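Local coordinates for GGDEF and EAL domain-containing protein (Vibrio cholerae O1 str. 2010EL-1786, PDB 6PWK) that acts as a c-di-GMP receptor in the regulatory circuit that controls large adhesins, and so biofilm formation, in Vibrio cholerae, at the C2E site and the interface of chains A and B. Coordinates in Å, arbitrary orientation; residue numbers count along the deposited sequence, not the author numbering. Chains: chain A/B, GGDEF and EAL domain-containing protein.

Contact 1: the C2E site. Residues chain A 203, 205, 218-221, 231-233, 236, 248-249, 252, 272-274, 304, 334, 391-393, 411-412. With C2E (9,9'-[(2R,3R,3aS,5S,7aR,9R,10R,10aS,12S,14aR)-3,5,10,12-tetrahydroxy-5,12-dioxidooctahydro-2H,7H-difuro[3,2-d:3',2'-j][1,3,7,9,2,8]tetraoxadiphosphacyclododecine-2,9-diyl]bis(2-amino-1,9-dihydro-6H-purin-6-one)), chain C; MG (magnesium ion), chain D.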
# COMPACT_ATOMS: atom_id res chain seq x y z
N ARG A 203 -29.11 -13.95 7.04
CA ARG A 203 -29.71 -15.12 6.42
C ARG A 203 -28.72 -16.28 6.47
O ARG A 203 -27.50 -16.08 6.34
CB ARG A 203 -30.11 -14.83 4.97
CG ARG A 203 -31.24 -13.82 4.83
CD ARG A 203 -31.34 -13.26 3.42
NE ARG A 203 -31.11 -14.28 2.39
CZ ARG A 203 -30.17 -14.19 1.45
NH1 ARG A 203 -29.38 -13.12 1.40
NH2 ARG A 203 -30.03 -15.16 0.56
N GLN A 205 -27.97 -19.91 4.71
CA GLN A 205 -28.23 -20.84 3.62
C GLN A 205 -27.39 -22.10 3.83
O GLN A 205 -26.16 -22.02 3.92
CB GLN A 205 -27.92 -20.21 2.26
CG GLN A 205 -28.44 -21.03 1.08
CD GLN A 205 -28.10 -20.40 -0.25
OE1 GLN A 205 -26.97 -19.98 -0.49
NE2 GLN A 205 -29.09 -20.32 -1.14
N GLU A 218 -23.94 -20.87 5.28
CA GLU A 218 -23.29 -19.62 4.94
C GLU A 218 -24.12 -18.44 5.41
O GLU A 218 -25.35 -18.43 5.27
CB GLU A 218 -23.05 -19.53 3.43
CG GLU A 218 -22.33 -18.26 3.00
CD GLU A 218 -21.94 -18.27 1.54
OE1 GLU A 218 -22.35 -19.21 0.82
OE2 GLU A 218 -21.24 -17.33 1.10
N VAL A 219 -23.45 -17.44 5.97
CA VAL A 219 -24.10 -16.26 6.53
C VAL A 219 -24.08 -15.14 5.50
O VAL A 219 -23.01 -14.81 4.96
CB VAL A 219 -23.42 -15.83 7.84
CG1 VAL A 219 -24.04 -14.54 8.36
CG2 VAL A 219 -23.52 -16.93 8.88
N PHE A 220 -25.24 -14.56 5.23
CA PHE A 220 -25.37 -13.41 4.35
C PHE A 220 -25.85 -12.22 5.16
O PHE A 220 -26.82 -12.32 5.91
CB PHE A 220 -26.35 -13.70 3.21
CG PHE A 220 -25.89 -14.79 2.29
CD1 PHE A 220 -24.57 -14.86 1.89
CD2 PHE A 220 -26.78 -15.75 1.83
CE1 PHE A 220 -24.14 -15.86 1.05
CE2 PHE A 220 -26.35 -16.76 0.99
CZ PHE A 220 -25.03 -16.81 0.60
N SER A 221 -25.16 -11.09 5.01
CA SER A 221 -25.44 -9.90 5.79
C SER A 221 -26.19 -8.87 4.95
O SER A 221 -25.88 -8.67 3.77
CB SER A 221 -24.15 -9.28 6.33
OG SER A 221 -23.47 -10.19 7.19
N THR A 231 -28.14 -4.82 0.44
CA THR A 231 -27.34 -6.04 0.45
C THR A 231 -25.86 -5.70 0.26
O THR A 231 -25.49 -4.56 -0.05
CB THR A 231 -27.81 -7.01 -0.64
OG1 THR A 231 -27.57 -6.45 -1.93
CG2 THR A 231 -29.30 -7.28 -0.49
N ALA A 232 -25.02 -6.71 0.45
CA ALA A 232 -23.58 -6.47 0.59
C ALA A 232 -22.96 -5.98 -0.71
O ALA A 232 -22.06 -5.14 -0.68
CB ALA A 232 -22.89 -7.75 1.08
N ASN A 233 -23.41 -6.50 -1.85
CA ASN A 233 -22.83 -6.08 -3.13
C ASN A 233 -23.15 -4.63 -3.48
O ASN A 233 -22.62 -4.12 -4.47
CB ASN A 233 -23.30 -7.00 -4.26
CG ASN A 233 -22.48 -8.27 -4.35
OD1 ASN A 233 -21.38 -8.35 -3.81
ND2 ASN A 233 -23.02 -9.27 -5.03
N LEU A 236 -20.04 -3.02 -0.65
CA LEU A 236 -18.74 -3.61 -0.34
C LEU A 236 -17.62 -2.98 -1.15
O LEU A 236 -16.47 -2.94 -0.70
CB LEU A 236 -18.77 -5.12 -0.56
CG LEU A 236 -19.13 -5.95 0.67
CD1 LEU A 236 -19.19 -7.43 0.31
CD2 LEU A 236 -18.13 -5.71 1.79
N PHE A 248 -16.56 -3.80 8.82
CA PHE A 248 -17.78 -4.55 8.54
C PHE A 248 -17.60 -6.03 8.85
O PHE A 248 -18.50 -6.66 9.42
CB PHE A 248 -18.17 -4.33 7.07
CG PHE A 248 -19.22 -5.28 6.58
CD1 PHE A 248 -20.55 -5.09 6.91
CD2 PHE A 248 -18.88 -6.34 5.76
CE1 PHE A 248 -21.52 -5.95 6.45
CE2 PHE A 248 -19.84 -7.21 5.30
CZ PHE A 248 -21.17 -7.02 5.64
N ASP A 249 -16.45 -6.60 8.49
CA ASP A 249 -16.23 -8.02 8.74
C ASP A 249 -16.11 -8.31 10.23
O ASP A 249 -16.59 -9.35 10.70
CB ASP A 249 -14.98 -8.50 8.00
CG ASP A 249 -15.25 -8.81 6.54
OD1 ASP A 249 -16.43 -9.06 6.20
OD2 ASP A 249 -14.30 -8.80 5.74
N VAL A 252 -19.67 -8.45 11.65
CA VAL A 252 -20.36 -9.68 11.29
C VAL A 252 -19.83 -10.85 12.10
O VAL A 252 -20.60 -11.68 12.61
CB VAL A 252 -20.24 -9.93 9.78
CG1 VAL A 252 -20.80 -11.30 9.42
CG2 VAL A 252 -20.96 -8.83 9.00
N ASN A 272 -18.35 -14.95 5.22
CA ASN A 272 -17.62 -14.36 4.11
C ASN A 272 -16.67 -13.28 4.61
O ASN A 272 -17.00 -12.50 5.51
CB ASN A 272 -18.59 -13.75 3.09
CG ASN A 272 -19.43 -14.80 2.39
OD1 ASN A 272 -18.95 -15.49 1.49
ND2 ASN A 272 -20.69 -14.91 2.79
N ILE A 273 -15.47 -13.24 4.03
CA ILE A 273 -14.46 -12.24 4.36
C ILE A 273 -14.05 -11.53 3.08
O ILE A 273 -13.74 -12.18 2.07
CB ILE A 273 -13.23 -12.88 5.03
CG1 ILE A 273 -13.64 -13.71 6.25
CG2 ILE A 273 -12.22 -11.81 5.42
CD1 ILE A 273 -14.24 -12.89 7.37
N ALA A 274 -14.07 -10.20 3.11
CA ALA A 274 -13.64 -9.44 1.95
C ALA A 274 -12.12 -9.45 1.82
O ALA A 274 -11.40 -9.69 2.79
CB ALA A 274 -14.15 -8.00 2.03
N GLU A 304 -14.91 -18.00 4.79
CA GLU A 304 -14.98 -18.11 3.34
C GLU A 304 -14.13 -17.00 2.73
O GLU A 304 -14.46 -15.81 2.84
CB GLU A 304 -16.43 -18.02 2.86
CG GLU A 304 -16.69 -18.79 1.58
CD GLU A 304 -18.10 -19.35 1.51
OE1 GLU A 304 -18.98 -18.69 0.91
OE2 GLU A 304 -18.33 -20.45 2.06
N ASP A 334 -14.07 -19.24 -1.97
CA ASP A 334 -15.41 -18.79 -2.33
C ASP A 334 -15.65 -18.76 -3.84
O ASP A 334 -16.66 -19.30 -4.32
CB ASP A 334 -15.67 -17.41 -1.73
CG ASP A 334 -17.15 -17.12 -1.54
OD1 ASP A 334 -17.98 -17.98 -1.91
OD2 ASP A 334 -17.49 -16.04 -1.01
N ARG A 391 -24.98 -21.51 -5.69
CA ARG A 391 -26.08 -20.79 -6.33
C ARG A 391 -26.84 -21.67 -7.32
O ARG A 391 -27.13 -21.27 -8.45
CB ARG A 391 -25.58 -19.50 -6.98
CG ARG A 391 -25.53 -18.33 -6.00
CD ARG A 391 -24.29 -17.47 -6.09
NE ARG A 391 -24.45 -16.34 -7.00
CZ ARG A 391 -23.83 -15.17 -6.86
NH1 ARG A 391 -23.02 -14.97 -5.84
NH2 ARG A 391 -24.04 -14.20 -7.74
N VAL A 392 -27.18 -22.88 -6.88
CA VAL A 392 -27.93 -23.83 -7.69
C VAL A 392 -29.41 -23.48 -7.59
O VAL A 392 -29.99 -23.48 -6.50
CB VAL A 392 -27.67 -25.27 -7.23
CG1 VAL A 392 -28.22 -26.26 -8.26
CG2 VAL A 392 -26.19 -25.50 -7.01
N GLU A 393 -30.02 -23.19 -8.74
CA GLU A 393 -31.41 -22.75 -8.81
C GLU A 393 -32.37 -23.80 -9.34
O GLU A 393 -33.51 -23.87 -8.88
CB GLU A 393 -31.54 -21.51 -9.70
CG GLU A 393 -30.75 -20.31 -9.25
CD GLU A 393 -31.14 -19.05 -10.01
OE1 GLU A 393 -31.56 -18.07 -9.36
OE2 GLU A 393 -31.04 -19.05 -11.25
N GLY A 411 -27.94 -23.42 -2.65
CA GLY A 411 -28.73 -22.58 -3.53
C GLY A 411 -30.20 -22.65 -3.17
O GLY A 411 -30.60 -23.30 -2.21
N PHE A 412 -31.00 -21.96 -3.99
CA PHE A 412 -32.43 -21.86 -3.73
C PHE A 412 -33.15 -23.18 -3.97
O PHE A 412 -34.19 -23.44 -3.35
CB PHE A 412 -33.04 -20.76 -4.59
CG PHE A 412 -32.57 -19.37 -4.23
CD1 PHE A 412 -32.15 -19.08 -2.95
CD2 PHE A 412 -32.54 -18.37 -5.19
CE1 PHE A 412 -31.71 -17.81 -2.62
CE2 PHE A 412 -32.10 -17.09 -4.86
CZ PHE A 412 -31.69 -16.82 -3.57
P1 C2E C . -21.55 -14.88 -2.31
O2P C2E C . -20.43 -15.51 -1.51
O1P C2E C . -21.47 -15.55 -3.66
O5' C2E C . -23.02 -15.30 -1.72
C5' C2E C . -23.94 -15.85 -2.60
C4' C2E C . -24.86 -14.69 -3.08
O4' C2E C . -25.68 -15.11 -3.99
C3' C2E C . -25.78 -14.21 -1.94
O3' C2E C . -26.29 -13.03 -2.33
C2' C2E C . -26.89 -15.27 -2.01
O2' C2E C . -28.10 -14.79 -1.30
C1' C2E C . -27.13 -15.23 -3.29
N9 C2E C . -27.76 -16.33 -3.97
C8 C2E C . -27.60 -17.29 -3.02
N7 C2E C . -28.15 -18.43 -3.52
C5 C2E C . -28.61 -18.18 -4.74
C6 C2E C . -29.31 -19.03 -5.81
O6 C2E C . -29.56 -20.18 -5.64
N1 C2E C . -29.68 -18.44 -7.06
C2 C2E C . -29.41 -17.05 -7.34
N2 C2E C . -29.76 -16.40 -8.60
N3 C2E C . -28.74 -16.28 -6.31
C4 C2E C . -28.36 -16.89 -5.01
P11 C2E C . -26.12 -11.85 -1.19
O21 C2E C . -26.89 -11.98 0.10
O11 C2E C . -26.62 -10.58 -1.82
O5A C2E C . -24.47 -11.76 -1.06
C5A C2E C . -23.88 -11.14 -2.17
C4A C2E C . -22.43 -11.00 -1.95
O4A C2E C . -22.22 -10.13 -1.00
C3A C2E C . -21.76 -12.45 -1.44
O3A C2E C . -21.34 -13.27 -2.63
C2A C2E C . -20.78 -12.15 -0.76
O2A C2E C . -19.56 -12.03 -1.63
C1A C2E C . -21.17 -10.72 -0.09
N91 C2E C . -21.62 -10.89 1.13
C81 C2E C . -22.84 -11.25 1.55
N71 C2E C . -22.78 -11.28 2.89
C51 C2E C . -21.55 -10.94 3.28
C61 C2E C . -20.90 -10.81 4.65
O61 C2E C . -21.56 -11.03 5.61
N11 C2E C . -19.53 -10.42 4.78
C21 C2E C . -18.75 -10.16 3.61
N21 C2E C . -17.35 -9.77 3.75
N31 C2E C . -19.38 -10.30 2.30
C41 C2E C . -20.81 -10.70 2.17
MG MG D . -19.43 -16.93 -0.26
O HOH W 1 -17.83 -13.64 -1.49
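This is the nucleotide pocket of an EAL domain, with A:Glu218, A:Val219 and A:Phe220 at the place of the signature motif, binding c-di-GMP (C2E). One guanine lies between A:Phe412 and A:Arg391: the flat phenyl ring matches the purine face and stacks on it, planes 8° apart and centroids 3.8 Å from its six-membered ring, while the CG methylene of A:Arg391 sits over the other face. The arginine chain then bends at its second and third torsions, so that NH1 forms a salt bridge with phosphate oxygen O1P, in the guanidinium plane, at 2.7 Å. One long side chain thus serves base and phosphate. Around the base rim, the backbone N of A:Phe412 donates to O6 and A:Gln205 NE2 to N7, while A:Glu393, its carboxylate suited to an amine donor, takes the exocyclic N2 on OE1 from above its plane at 2.6 Å.

Over the five-membered ring of the other guanine lies the A:Ala232 methyl, small enough to let the base come close. The A:Phe248 ring turns its edge to the C2E pyrimidine ring. A:Ser221 OG donates to O61 at 2.6 Å, and its backbone N to N71. A:Asp249 receives N21 on the syn lone pair of OD1 (2.7 Å); its OD2 takes the amide of A:Ala274, which fixes the carboxylate's rotation.

A:Phe220 presents a face to ribose C3'. A:Arg203 reaches end-on, NH2 to the ribose hydroxyl O2' at 2.7 Å and NH1 to phosphate oxygen O21. Magnesium binds phosphate oxygen O2P at 2.1 Å, joined by A:Glu218 OE2, A:Asn272 OD1, A:Glu304 OE1 and both carboxylate oxygens of A:Asp334, hard ligands suiting the ion, in a distorted six-coordinate arrangement.

Contact 2: the interface of chains A and B. Residues chain A 10, 13-14, 16-18; chain B 10, 13-14, 16-18, 29.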
# COMPACT_ATOMS: atom_id res chain seq x y z
N ALA A 10 1.49 27.13 -27.07
CA ALA A 10 0.09 26.95 -26.70
C ALA A 10 -0.31 25.49 -26.76
O ALA A 10 -1.00 24.99 -25.86
CB ALA A 10 -0.81 27.79 -27.60
N LEU A 13 1.42 23.57 -23.94
CA LEU A 13 0.72 23.89 -22.70
C LEU A 13 -0.65 23.22 -22.66
O LEU A 13 -1.07 22.72 -21.61
CB LEU A 13 0.58 25.40 -22.54
CG LEU A 13 1.47 26.07 -21.49
CD1 LEU A 13 2.93 25.70 -21.70
CD2 LEU A 13 1.28 27.58 -21.51
N ARG A 14 -1.36 23.21 -23.79
CA ARG A 14 -2.66 22.57 -23.85
C ARG A 14 -2.55 21.07 -23.60
O ARG A 14 -3.38 20.49 -22.89
CB ARG A 14 -3.32 22.84 -25.20
CG ARG A 14 -4.65 22.14 -25.40
CD ARG A 14 -5.23 22.44 -26.77
NE ARG A 14 -5.25 23.87 -27.04
CZ ARG A 14 -6.13 24.72 -26.51
NH1 ARG A 14 -7.05 24.27 -25.67
NH2 ARG A 14 -6.08 26.01 -26.82
N ARG A 16 -0.03 19.57 -22.00
CA ARG A 16 0.42 19.36 -20.63
C ARG A 16 -0.74 19.43 -19.65
O ARG A 16 -0.79 18.67 -18.68
CB ARG A 16 1.50 20.38 -20.27
CG ARG A 16 1.95 20.32 -18.82
CD ARG A 16 2.58 18.98 -18.49
NE ARG A 16 3.77 18.72 -19.30
CZ ARG A 16 4.47 17.60 -19.25
NH1 ARG A 16 4.11 16.61 -18.44
NH2 ARG A 16 5.54 17.45 -20.03
N ALA A 17 -1.69 20.34 -19.90
CA ALA A 17 -2.78 20.54 -18.96
C ALA A 17 -3.85 19.45 -19.09
O ALA A 17 -4.42 19.03 -18.08
CB ALA A 17 -3.40 21.92 -19.18
N TYR A 18 -4.13 18.99 -20.31
CA TYR A 18 -5.29 18.15 -20.56
C TYR A 18 -4.98 16.77 -21.14
O TYR A 18 -5.91 15.97 -21.28
CB TYR A 18 -6.27 18.87 -21.50
CG TYR A 18 -6.88 20.12 -20.92
CD1 TYR A 18 -7.25 20.17 -19.58
CD2 TYR A 18 -7.08 21.25 -21.70
CE1 TYR A 18 -7.82 21.31 -19.04
CE2 TYR A 18 -7.64 22.40 -21.17
CZ TYR A 18 -8.01 22.42 -19.84
OH TYR A 18 -8.56 23.56 -19.30
N ALA B 10 -3.50 32.00 -22.49
CA ALA B 10 -2.19 31.44 -22.20
C ALA B 10 -1.96 31.30 -20.71
O ALA B 10 -1.39 30.29 -20.25
CB ALA B 10 -1.10 32.30 -22.84
N LEU B 13 -4.16 28.39 -19.43
CA LEU B 13 -3.50 27.16 -19.86
C LEU B 13 -2.25 26.90 -19.02
O LEU B 13 -2.02 25.77 -18.57
CB LEU B 13 -3.13 27.25 -21.34
CG LEU B 13 -4.11 26.67 -22.35
CD1 LEU B 13 -3.51 26.67 -23.75
CD2 LEU B 13 -4.53 25.26 -21.95
N ARG B 14 -1.45 27.94 -18.79
CA ARG B 14 -0.29 27.80 -17.91
C ARG B 14 -0.71 27.46 -16.49
O ARG B 14 0.00 26.73 -15.79
CB ARG B 14 0.53 29.09 -17.93
CG ARG B 14 1.79 29.04 -17.09
CD ARG B 14 2.52 30.37 -17.10
NE ARG B 14 3.95 30.21 -16.92
CZ ARG B 14 4.56 30.10 -15.74
NH1 ARG B 14 3.85 30.14 -14.62
NH2 ARG B 14 5.87 29.95 -15.68
N ARG B 16 -3.47 25.71 -15.53
CA ARG B 16 -3.87 24.31 -15.47
C ARG B 16 -2.66 23.38 -15.56
O ARG B 16 -2.67 22.30 -14.96
CB ARG B 16 -4.86 23.99 -16.59
CG ARG B 16 -6.03 24.95 -16.69
CD ARG B 16 -6.83 24.97 -15.40
NE ARG B 16 -7.44 23.68 -15.13
CZ ARG B 16 -8.56 23.24 -15.69
NH1 ARG B 16 -9.20 24.01 -16.57
NH2 ARG B 16 -9.04 22.05 -15.38
N ALA B 17 -1.63 23.79 -16.28
CA ALA B 17 -0.50 22.90 -16.53
C ALA B 17 0.50 22.91 -15.38
O ALA B 17 1.09 21.88 -15.07
CB ALA B 17 0.19 23.29 -17.84
N TYR B 18 0.70 24.07 -14.75
CA TYR B 18 1.82 24.25 -13.83
C TYR B 18 1.43 24.56 -12.39
O TYR B 18 2.33 24.75 -11.56
CB TYR B 18 2.74 25.37 -14.35
CG TYR B 18 3.45 25.05 -15.64
CD1 TYR B 18 3.92 23.76 -15.89
CD2 TYR B 18 3.65 26.02 -16.61
CE1 TYR B 18 4.58 23.46 -17.07
CE2 TYR B 18 4.30 25.73 -17.79
CZ TYR B 18 4.76 24.45 -18.02
OH TYR B 18 5.41 24.16 -19.19
N ALA B 29 5.64 19.23 -13.00
CA ALA B 29 5.99 19.66 -14.35
C ALA B 29 6.55 21.08 -14.36
O ALA B 29 7.47 21.38 -15.13
CB ALA B 29 4.77 19.56 -15.26
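Helix 3-18 of each chain, the S helix, pairs with its counterpart in a two-fold, parallel coiled-coil arrangement; the assembly is a dimer in the crystal, and such a dimer would suit a signalling helix that couples two receptor subunits.

Apolar packing dominates. A:Leu13 and B:Leu13 bury the most of the residues here, and branched leucine suits the place because its two methyls can reach different parts of the opposing helix. In chain A, CD2 lies against the backbone of B:Arg14, 3.9 Å from its CA, while CD1 meets the hydroxyl end of B:Tyr18, the two side chains crossing at about a right angle. In chain B the leucine is turned differently about its second torsion: CD2 rests 3.8 Å from A:Arg14 CA, and CD1 approaches the carbonyl O of A:Ala10 one turn earlier. Near the end of the helices A:Ala17 and B:Ala17 meet, their small methyls permitting close approach of the backbones. The B:Ala17 methyl CB packs 3.6 Å from CG of A:Arg16, and A:Ala17 CB sits equally close to CB of B:Arg16, so the arginines contribute their aliphatic stems. A:Arg16 has CG anti to the backbone N (chi1 175°), and its chain bends past B:Ala17 until A:Arg16 CD lies 3.9 Å from B:Ala29 CB, on helix 28-41.

One polar pair is added where the Arg16 side chains depart locally from the two-fold. B:Arg16 has CG anti to the carbonyl carbon (chi1 -50°) and folds back towards A:Tyr18. Arginine suits this role, its apolar stem packing while its charged tip reaches a phenol. The ring and guanidinium planes stand 80° apart, with A:Tyr18 CE1 over the guanidinium face, and NH1 of B:Arg16 lies in the plane of the tyrosine ring at its edge, hydrogen-bonded to the hydroxyl OH at 2.8 Å.

The centres of the C-alpha atoms of contact 1 and contact 2 lie about 49 Å apart, and the two have no residue or secondary-structure element in common. Contact 1 belongs to the EAL domain, between strand 200-209 and the loop after strand 408-409; contact 2 is built on helix 3-18, with helix 28-41 joining near its C-terminal end. The two are thus well separated in sequence as well. Any influence of ligand on the helix pair would have to be transmitted over this distance, perhaps through the rest of the chain or the placement of the subunits, which this one state does not itself demonstrate.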